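Local structure of collagen adhesin (Staphylococcus aureus, 2F68) at residues 188-198 against 233-241; 153-164 against 291-299. The protein binds collagen at the surface of Staphylococcus aureus, probably by closing its two Ig-like domains around the triple helix in a 'collagen hug'. All coordinates share one frame; numbering follows the deposited sequence.

Interaction 1: 188-198 against 233-241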
loop_
_atom_site.group_PDB
_atom_site.type_symbol
_atom_site.label_atom_id
_atom_site.label_comp_id
_atom_site.label_asym_id
_atom_site.label_seq_id
_atom_site.Cartn_x
_atom_site.Cartn_y
_atom_site.Cartn_z
ATOM N N ASP A 188 12.415 -18.449 -1.621
ATOM C CA ASP A 188 11.662 -17.413 -0.915
ATOM C C ASP A 188 10.976 -17.961 0.335
ATOM O O ASP A 188 10.449 -19.075 0.329
ATOM C CB ASP A 188 10.633 -16.774 -1.856
ATOM C CG ASP A 188 9.986 -15.533 -1.268
ATOM O OD1 ASP A 188 9.096 -15.670 -0.400
ATOM O OD2 ASP A 188 10.354 -14.417 -1.688
ATOM N N GLN A 189 10.997 -17.165 1.402
ATOM C CA GLN A 189 10.329 -17.502 2.659
ATOM C C GLN A 189 9.491 -16.318 3.136
ATOM O O GLN A 189 10.019 -15.228 3.369
ATOM C CB GLN A 189 11.342 -17.890 3.745
ATOM C CG GLN A 189 12.261 -19.062 3.402
ATOM C CD GLN A 189 13.520 -18.638 2.663
ATOM O OE1 GLN A 189 14.062 -17.556 2.898
ATOM N NE2 GLN A 189 13.998 -19.497 1.771
ATOM N N ILE A 190 8.186 -16.538 3.271
ATOM C CA ILE A 190 7.270 -15.503 3.746
ATOM C C ILE A 190 7.101 -15.628 5.260
ATOM O O ILE A 190 6.712 -16.683 5.765
ATOM C CB ILE A 190 5.893 -15.570 3.032
ATOM C CG1 ILE A 190 6.078 -15.706 1.515
ATOM C CG2 ILE A 190 5.056 -14.338 3.364
ATOM C CD1 ILE A 190 4.894 -16.320 0.790
ATOM N N GLN A 191 7.403 -14.544 5.972
ATOM C CA GLN A 191 7.402 -14.542 7.438
ATOM C C GLN A 191 5.990 -14.497 8.030
ATOM O O GLN A 191 5.003 -14.392 7.299
ATOM C CB GLN A 191 8.260 -13.390 7.982
ATOM C CG GLN A 191 9.705 -13.364 7.467
ATOM C CD GLN A 191 10.481 -14.636 7.776
ATOM O OE1 GLN A 191 11.017 -15.283 6.874
ATOM N NE2 GLN A 191 10.545 -15.002 9.053
ATOM N N GLY A 192 5.911 -14.578 9.358
ATOM C CA GLY A 192 4.636 -14.627 10.075
ATOM C C GLY A 192 3.814 -13.353 10.011
ATOM O O GLY A 192 4.332 -12.277 9.703
ATOM N N GLY A 193 2.523 -13.486 10.310
ATOM C CA GLY A 193 1.588 -12.363 10.278
ATOM C C GLY A 193 0.850 -12.230 8.957
ATOM O O GLY A 193 0.028 -11.327 8.789
ATOM N N GLN A 194 1.144 -13.135 8.027
ATOM C CA GLN A 194 0.544 -13.120 6.691
ATOM C C GLN A 194 0.466 -14.522 6.084
ATOM O O GLN A 194 1.303 -15.381 6.372
ATOM C CB GLN A 194 1.312 -12.167 5.762
ATOM C CG GLN A 194 2.812 -12.449 5.657
ATOM C CD GLN A 194 3.608 -11.290 5.077
ATOM O OE1 GLN A 194 4.724 -11.013 5.517
ATOM N NE2 GLN A 194 3.040 -10.608 4.087
ATOM N N GLN A 195 -0.546 -14.741 5.247
ATOM C CA GLN A 195 -0.743 -16.022 4.571
ATOM C C GLN A 195 -0.801 -15.843 3.055
ATOM O O GLN A 195 -1.551 -15.005 2.548
ATOM C CB GLN A 195 -2.008 -16.720 5.090
ATOM C CG GLN A 195 -2.345 -18.056 4.413
ATOM C CD GLN A 195 -1.252 -19.106 4.565
ATOM O OE1 GLN A 195 -0.693 -19.291 5.648
ATOM N NE2 GLN A 195 -0.952 -19.804 3.477
ATOM N N LEU A 196 -0.006 -16.641 2.348
ATOM C CA LEU A 196 0.096 -16.578 0.890
ATOM C C LEU A 196 -1.187 -17.022 0.189
ATOM O O LEU A 196 -1.744 -18.078 0.498
ATOM C CB LEU A 196 1.290 -17.418 0.410
ATOM C CG LEU A 196 1.443 -17.818 -1.063
ATOM C CD1 LEU A 196 1.650 -16.613 -1.973
ATOM C CD2 LEU A 196 2.592 -18.798 -1.215
ATOM N N ASP A 197 -1.644 -16.199 -0.751
ATOM C CA ASP A 197 -2.761 -16.548 -1.620
ATOM C C ASP A 197 -2.195 -17.081 -2.935
ATOM O O ASP A 197 -1.602 -16.333 -3.718
ATOM C CB ASP A 197 -3.663 -15.330 -1.860
ATOM C CG ASP A 197 -5.060 -15.710 -2.342
ATOM O OD1 ASP A 197 -5.262 -16.849 -2.815
ATOM O OD2 ASP A 197 -5.963 -14.853 -2.248
ATOM N N LEU A 198 -2.378 -18.381 -3.158
ATOM C CA LEU A 198 -1.810 -19.079 -4.313
ATOM C C LEU A 198 -2.441 -18.655 -5.642
ATOM O O LEU A 198 -1.775 -18.659 -6.681
ATOM C CB LEU A 198 -1.930 -20.598 -4.124
ATOM C CG LEU A 198 -1.301 -21.556 -5.144
ATOM C CD1 LEU A 198 0.214 -21.401 -5.208
ATOM C CD2 LEU A 198 -1.677 -22.996 -4.826
ATOM N N VAL A 233 5.585 -24.533 -4.321
ATOM C CA VAL A 233 4.890 -23.727 -3.321
ATOM C C VAL A 233 4.397 -24.589 -2.160
ATOM O O VAL A 233 3.616 -25.525 -2.353
ATOM C CB VAL A 233 3.700 -22.937 -3.938
ATOM C CG1 VAL A 233 2.965 -22.144 -2.864
ATOM C CG2 VAL A 233 4.180 -22.006 -5.046
ATOM N N ASP A 234 4.873 -24.267 -0.961
ATOM C CA ASP A 234 4.376 -24.876 0.266
ATOM C C ASP A 234 3.496 -23.854 0.982
ATOM O O ASP A 234 3.997 -22.940 1.642
ATOM C CB ASP A 234 5.540 -25.327 1.158
ATOM C CG ASP A 234 5.116 -26.332 2.220
ATOM O OD1 ASP A 234 4.220 -26.018 3.033
ATOM O OD2 ASP A 234 5.697 -27.437 2.249
ATOM N N ASN A 235 2.183 -24.014 0.829
ATOM C CA ASN A 235 1.199 -23.062 1.351
ATOM C C ASN A 235 1.159 -22.989 2.878
ATOM O O ASN A 235 0.896 -21.926 3.446
ATOM C CB ASN A 235 -0.195 -23.382 0.798
ATOM C CG ASN A 235 -1.195 -22.259 1.031
ATOM O OD1 ASN A 235 -2.226 -22.458 1.673
ATOM N ND2 ASN A 235 -0.894 -21.074 0.510
ATOM N N THR A 236 1.420 -24.121 3.529
ATOM C CA THR A 236 1.427 -24.202 4.990
ATOM C C THR A 236 2.664 -23.521 5.582
ATOM O O THR A 236 2.569 -22.807 6.584
ATOM C CB THR A 236 1.346 -25.670 5.478
ATOM O OG1 THR A 236 0.353 -26.377 4.725
ATOM C CG2 THR A 236 0.991 -25.735 6.962
ATOM N N LYS A 237 3.817 -23.738 4.950
ATOM C CA LYS A 237 5.085 -23.168 5.412
ATOM C C LYS A 237 5.359 -21.774 4.841
ATOM O O LYS A 237 6.316 -21.110 5.252
ATOM C CB LYS A 237 6.249 -24.112 5.088
ATOM C CG LYS A 237 6.298 -25.370 5.950
ATOM C CD LYS A 237 7.534 -26.219 5.654
ATOM C CE LYS A 237 8.796 -25.656 6.306
ATOM N NZ LYS A 237 8.772 -25.763 7.793
ATOM N N ASN A 238 4.512 -21.342 3.903
ATOM C CA ASN A 238 4.649 -20.049 3.216
ATOM C C ASN A 238 6.013 -19.855 2.543
ATOM O O ASN A 238 6.688 -18.844 2.749
ATOM C CB ASN A 238 4.323 -18.880 4.162
ATOM C CG ASN A 238 2.841 -18.776 4.475
ATOM O OD1 ASN A 238 2.006 -18.671 3.575
ATOM N ND2 ASN A 238 2.508 -18.791 5.761
ATOM N N THR A 239 6.406 -20.841 1.738
ATOM C CA THR A 239 7.681 -20.804 1.022
ATOM C C THR A 239 7.502 -21.050 -0.473
ATOM O O THR A 239 6.755 -21.943 -0.882
ATOM C CB THR A 239 8.693 -21.832 1.585
ATOM O OG1 THR A 239 8.071 -23.119 1.687
ATOM C CG2 THR A 239 9.200 -21.405 2.958
ATOM N N ILE A 240 8.192 -20.246 -1.280
ATOM C CA ILE A 240 8.165 -20.384 -2.736
ATOM C C ILE A 240 9.578 -20.636 -3.265
ATOM O O ILE A 240 10.467 -19.794 -3.120
ATOM C CB ILE A 240 7.546 -19.138 -3.428
ATOM C CG1 ILE A 240 6.129 -18.872 -2.904
ATOM C CG2 ILE A 240 7.534 -19.315 -4.950
ATOM C CD1 ILE A 240 5.624 -17.459 -3.144
ATOM N N ASP A 241 9.776 -21.805 -3.870
ATOM C CA ASP A 241 11.068 -22.174 -4.446
ATOM C C ASP A 241 11.008 -22.156 -5.970
ATOM O O ASP A 241 10.269 -22.930 -6.582
ATOM C CB ASP A 241 11.519 -23.547 -3.936
ATOM C CG ASP A 241 11.788 -23.560 -2.438
ATOM O OD1 ASP A 241 12.416 -22.607 -1.926
ATOM O OD2 ASP A 241 11.376 -24.534 -1.773
HETATM O O HOH W 1 12.238 -21.445 0.731
HETATM O O HOH W 2 8.212 -18.945 5.389
HETATM O O HOH W 3 4.981 -17.599 7.803
#

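Interaction 2: 153-164 against 291-299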
loop_
_atom_site.group_PDB
_atom_site.type_symbol
_atom_site.label_atom_id
_atom_site.label_comp_id
_atom_site.label_asym_id
_atom_site.label_seq_id
_atom_site.Cartn_x
_atom_site.Cartn_y
_atom_site.Cartn_z
ATOM N N TYR A 153 18.920 -9.559 -9.636
ATOM C CA TYR A 153 17.755 -9.944 -8.850
ATOM C C TYR A 153 17.587 -9.076 -7.606
ATOM O O TYR A 153 18.524 -8.905 -6.822
ATOM C CB TYR A 153 17.822 -11.429 -8.469
ATOM C CG TYR A 153 16.761 -11.868 -7.480
ATOM C CD1 TYR A 153 15.431 -12.019 -7.872
ATOM C CD2 TYR A 153 17.090 -12.134 -6.151
ATOM C CE1 TYR A 153 14.455 -12.421 -6.966
ATOM C CE2 TYR A 153 16.120 -12.537 -5.236
ATOM C CZ TYR A 153 14.806 -12.677 -5.651
ATOM O OH TYR A 153 13.843 -13.075 -4.753
ATOM N N TYR A 154 16.385 -8.528 -7.448
ATOM C CA TYR A 154 16.000 -7.808 -6.238
ATOM C C TYR A 154 14.531 -8.075 -5.919
ATOM O O TYR A 154 13.737 -8.371 -6.817
ATOM C CB TYR A 154 16.270 -6.301 -6.375
ATOM C CG TYR A 154 15.285 -5.549 -7.248
ATOM C CD1 TYR A 154 15.449 -5.493 -8.631
ATOM C CD2 TYR A 154 14.197 -4.878 -6.685
ATOM C CE1 TYR A 154 14.548 -4.798 -9.435
ATOM C CE2 TYR A 154 13.291 -4.182 -7.480
ATOM C CZ TYR A 154 13.474 -4.146 -8.853
ATOM O OH TYR A 154 12.581 -3.458 -9.643
ATOM N N LYS A 155 14.180 -7.968 -4.642
ATOM C CA LYS A 155 12.819 -8.235 -4.193
ATOM C C LYS A 155 12.201 -7.001 -3.537
ATOM O O LYS A 155 12.828 -6.354 -2.694
ATOM C CB LYS A 155 12.804 -9.427 -3.235
ATOM C CG LYS A 155 11.430 -10.046 -3.024
ATOM C CD LYS A 155 11.497 -11.291 -2.145
ATOM C CE LYS A 155 11.947 -10.976 -0.722
ATOM N NZ LYS A 155 11.156 -9.884 -0.089
ATOM N N THR A 156 10.970 -6.687 -3.936
ATOM C CA THR A 156 10.252 -5.517 -3.427
ATOM C C THR A 156 8.765 -5.814 -3.206
ATOM O O THR A 156 8.255 -6.841 -3.658
ATOM C CB THR A 156 10.428 -4.285 -4.361
ATOM O OG1 THR A 156 9.793 -3.139 -3.777
ATOM C CG2 THR A 156 9.836 -4.545 -5.748
ATOM N N GLY A 157 8.082 -4.911 -2.506
ATOM C CA GLY A 157 6.654 -5.054 -2.233
ATOM C C GLY A 157 6.009 -3.785 -1.709
ATOM O O GLY A 157 6.695 -2.885 -1.219
ATOM N N ASP A 158 4.683 -3.719 -1.812
ATOM C CA ASP A 158 3.913 -2.568 -1.336
ATOM C C ASP A 158 2.482 -2.948 -0.951
ATOM O O ASP A 158 2.041 -4.075 -1.191
ATOM C CB ASP A 158 3.912 -1.443 -2.384
ATOM C CG ASP A 158 3.281 -1.864 -3.702
ATOM O OD1 ASP A 158 2.035 -1.880 -3.794
ATOM O OD2 ASP A 158 4.034 -2.161 -4.653
ATOM N N MET A 159 1.769 -2.001 -0.346
ATOM C CA MET A 159 0.365 -2.184 0.008
ATOM C C MET A 159 -0.502 -1.217 -0.793
ATOM O O MET A 159 -0.236 -0.013 -0.826
ATOM C CB MET A 159 0.160 -1.977 1.511
ATOM C CG MET A 159 -1.142 -2.559 2.054
ATOM S SD MET A 159 -1.365 -2.295 3.826
ATOM C CE MET A 159 -0.111 -3.378 4.512
ATOM N N LEU A 160 -1.531 -1.754 -1.444
ATOM C CA LEU A 160 -2.453 -0.957 -2.253
ATOM C C LEU A 160 -3.388 -0.092 -1.410
ATOM O O LEU A 160 -3.911 -0.556 -0.394
ATOM C CB LEU A 160 -3.264 -1.857 -3.195
ATOM C CG LEU A 160 -3.077 -1.738 -4.714
ATOM C CD1 LEU A 160 -1.654 -1.367 -5.125
ATOM C CD2 LEU A 160 -3.529 -3.018 -5.404
ATOM N N PRO A 161 -3.589 1.175 -1.824
ATOM C CA PRO A 161 -4.508 2.102 -1.156
ATOM C C PRO A 161 -5.963 1.625 -1.157
ATOM O O PRO A 161 -6.718 1.964 -0.244
ATOM C CB PRO A 161 -4.374 3.386 -1.983
ATOM C CG PRO A 161 -3.050 3.270 -2.652
ATOM C CD PRO A 161 -2.912 1.819 -2.964
ATOM N N GLU A 162 -6.342 0.849 -2.172
ATOM C CA GLU A 162 -7.699 0.306 -2.270
ATOM C C GLU A 162 -7.899 -0.964 -1.439
ATOM O O GLU A 162 -9.026 -1.283 -1.049
ATOM C CB GLU A 162 -8.103 0.064 -3.735
ATOM C CG GLU A 162 -7.144 -0.806 -4.552
ATOM C CD GLU A 162 -6.140 0.001 -5.361
ATOM O OE1 GLU A 162 -5.628 1.024 -4.854
ATOM O OE2 GLU A 162 -5.853 -0.395 -6.511
ATOM N N ASP A 163 -6.808 -1.678 -1.167
ATOM C CA ASP A 163 -6.867 -2.930 -0.413
ATOM C C ASP A 163 -5.742 -3.028 0.620
ATOM O O ASP A 163 -4.590 -3.309 0.277
ATOM C CB ASP A 163 -6.837 -4.130 -1.370
ATOM C CG ASP A 163 -7.197 -5.439 -0.687
ATOM O OD1 ASP A 163 -7.994 -5.425 0.278
ATOM O OD2 ASP A 163 -6.689 -6.492 -1.126
ATOM N N THR A 164 -6.092 -2.796 1.884
ATOM C CA THR A 164 -5.123 -2.825 2.984
ATOM C C THR A 164 -4.930 -4.226 3.573
ATOM O O THR A 164 -3.978 -4.463 4.320
ATOM C CB THR A 164 -5.503 -1.830 4.115
ATOM O OG1 THR A 164 -4.391 -1.659 5.002
ATOM C CG2 THR A 164 -6.715 -2.324 4.908
ATOM N N PHE A 291 18.255 -11.286 -0.339
ATOM C CA PHE A 291 17.548 -10.166 -0.954
ATOM C C PHE A 291 16.177 -10.016 -0.297
ATOM O O PHE A 291 15.174 -10.527 -0.798
ATOM C CB PHE A 291 17.416 -10.367 -2.469
ATOM C CG PHE A 291 18.731 -10.376 -3.199
ATOM C CD1 PHE A 291 19.367 -11.578 -3.499
ATOM C CD2 PHE A 291 19.334 -9.184 -3.589
ATOM C CE1 PHE A 291 20.584 -11.592 -4.176
ATOM C CE2 PHE A 291 20.553 -9.188 -4.265
ATOM C CZ PHE A 291 21.178 -10.394 -4.559
ATOM N N ASN A 292 16.152 -9.314 0.833
ATOM C CA ASN A 292 14.953 -9.208 1.665
ATOM C C ASN A 292 14.236 -7.868 1.509
ATOM O O ASN A 292 14.849 -6.868 1.127
ATOM C CB ASN A 292 15.303 -9.439 3.143
ATOM C CG ASN A 292 16.270 -10.601 3.353
ATOM O OD1 ASN A 292 17.237 -10.481 4.106
ATOM N ND2 ASN A 292 16.015 -11.724 2.688
ATOM N N HIS A 293 12.938 -7.858 1.810
ATOM C CA HIS A 293 12.138 -6.635 1.773
ATOM C C HIS A 293 11.094 -6.607 2.886
ATOM O O HIS A 293 10.515 -7.640 3.235
ATOM C CB HIS A 293 11.462 -6.467 0.411
ATOM C CG HIS A 293 10.978 -5.075 0.147
ATOM N ND1 HIS A 293 9.680 -4.679 0.387
ATOM C CD2 HIS A 293 11.623 -3.983 -0.327
ATOM C CE1 HIS A 293 9.545 -3.404 0.068
ATOM N NE2 HIS A 293 10.709 -2.958 -0.369
ATOM N N THR A 294 10.861 -5.416 3.432
ATOM C CA THR A 294 9.912 -5.225 4.527
ATOM C C THR A 294 8.883 -4.151 4.169
ATOM O O THR A 294 9.243 -3.042 3.766
ATOM C CB THR A 294 10.637 -4.843 5.841
ATOM O OG1 THR A 294 11.745 -5.726 6.055
ATOM C CG2 THR A 294 9.689 -4.930 7.031
ATOM N N VAL A 295 7.605 -4.495 4.316
ATOM C CA VAL A 295 6.507 -3.566 4.046
ATOM C C VAL A 295 5.837 -3.154 5.357
ATOM O O VAL A 295 5.377 -4.002 6.125
ATOM C CB VAL A 295 5.462 -4.170 3.069
ATOM C CG1 VAL A 295 4.316 -3.194 2.820
ATOM C CG2 VAL A 295 6.121 -4.553 1.753
ATOM N N HIS A 296 5.793 -1.846 5.601
ATOM C CA HIS A 296 5.192 -1.296 6.813
ATOM C C HIS A 296 3.671 -1.229 6.706
ATOM O O HIS A 296 3.128 -0.871 5.657
ATOM C CB HIS A 296 5.760 0.093 7.114
ATOM C CG HIS A 296 7.236 0.101 7.368
ATOM N ND1 HIS A 296 8.159 0.373 6.382
ATOM C CD2 HIS A 296 7.947 -0.133 8.496
ATOM C CE1 HIS A 296 9.377 0.308 6.891
ATOM N NE2 HIS A 296 9.276 0.002 8.172
ATOM N N ASN A 297 2.997 -1.578 7.799
ATOM C CA ASN A 297 1.539 -1.542 7.866
ATOM C C ASN A 297 1.016 -0.114 8.005
ATOM O O ASN A 297 1.693 0.752 8.563
ATOM C CB ASN A 297 1.039 -2.406 9.029
ATOM C CG ASN A 297 -0.420 -2.819 8.877
ATOM O OD1 ASN A 297 -1.047 -2.588 7.841
ATOM N ND2 ASN A 297 -0.964 -3.439 9.918
ATOM N N ILE A 298 -0.191 0.119 7.495
ATOM C CA ILE A 298 -0.796 1.451 7.494
ATOM C C ILE A 298 -1.334 1.833 8.873
ATOM O O ILE A 298 -2.060 1.061 9.505
ATOM C CB ILE A 298 -1.914 1.575 6.416
ATOM C CG1 ILE A 298 -1.369 1.265 5.010
ATOM C CG2 ILE A 298 -2.589 2.952 6.469
ATOM C CD1 ILE A 298 -0.138 2.079 4.586
ATOM N N ASN A 299 -0.965 3.030 9.323
ATOM C CA ASN A 299 -1.412 3.563 10.606
ATOM C C ASN A 299 -2.593 4.517 10.445
ATOM O O ASN A 299 -2.534 5.464 9.656
ATOM C CB ASN A 299 -0.260 4.275 11.325
ATOM C CG ASN A 299 0.939 3.369 11.556
ATOM O OD1 ASN A 299 0.797 2.214 11.962
ATOM N ND2 ASN A 299 2.131 3.898 11.305
HETATM O O HOH W 4 -4.019 -2.950 7.392
#

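Interaction 1: 188-198 against 233-241
Asp188 O accepts two hydrogen bonds: Ile240 N meets it at 3.0 Å from above the carbonyl plane, and a water that also binds Asp241 OD1 and Gln189 NE2 donates to it too. Gln189 NE2 also binds Gln275, and Asp188 OD1 binds Asn272. The Asn238 amide is held at both polar atoms. Its OD1 takes the backbone N-H of Leu196 at 3.1 Å, nearly straight and from above the carbonyl plane. Its ND2 donates a hydrogen bond to Gln195 OE1 at 3.2 Å, with the two amide planes 44° apart. Gln195 reaches this position by standing extended at chi1 (178°) and bending at chi2; its NE2 then donates to Asn235 O at 2.8 Å, the acceptor lying in the amide plane. Asn235 answers through ND2, which bonds to Leu196 O. On its other flank, Asn238 O receives Ile190 N at 2.8 Å, almost end-on. Beneath, Leu196 CD2 touches both Val233 CG1 (3.7 Å) and Ile240 CD1 (3.8 Å), and Leu198 CD1 touches Val233. Asn238 and Thr239 form a G1 bulge opposite Asp234. Side-chain amides thus do the work of backbone pairing where the 233-241 hairpin turns, joining it to the strand that starts at Gln194 in the other sheet.

Interaction 2: 153-164 against 291-299
Aromatic contacts come first. The edge of the Tyr153 ring is directed at the face of Phe291 in an offset edge-to-face pair, centroids 5.3 Å apart and planes at 81°, with CD2 of Tyr153 3.5 Å from CD1 of Phe291. Over one face of the Phe291 ring, toward its rim, sits the backbone O of Tyr153. His293 is laid against the backbone instead: with CG anti to its backbone N (chi1 -163°), its imidazole lies under Thr156, whose CA stands 3.7 Å from the ring centroid in a CH-pi contact, and Gly157 N comes over the same face near the rim. The Val295 CG2 methyl lies against the Gly157 backbone, 3.5 Å from its O. Apolar packing follows where Met159 SD slides past Ile298 CG1 at 3.8 Å. Among polar groups, Lys155 bends at chi3, bringing CE to 3.3 Å from Phe291 O, and again at chi4, turning NZ to bond Asn272 O. At the far end one water bridges Thr164 OG1 and Asn297 OD1, donating to the latter. With no clear direct hydrogen bond, strands 154-156 and 289-296 of two sheets meet through ring and backbone contacts; the water and Met159-Ile298 join the loops beyond.

The centres of the two interactions lie about 15 Å apart, and both join the same two antiparallel sheets of the collagen-binding domain. Strands 154-156 and 194-207 belong to one sheet; strands 184-190, 230-234, 239-244 and 289-296 belong to the other. Along the chain, residues 153-164 come first, both segments of interaction 1 follow, and 291-299 comes last. The contacts meet where Asp188 OD2 packs on Lys155 CD at 3.4 Å. Asn272, on strand 269-278, takes a bond from Lys155 and gives one to Asp188. Interaction 2 also extends toward the first domain, where Ile298 and Thr164 touch strand 62-75, so it sits close to the interdomain junction on which the collagen hug probably depends.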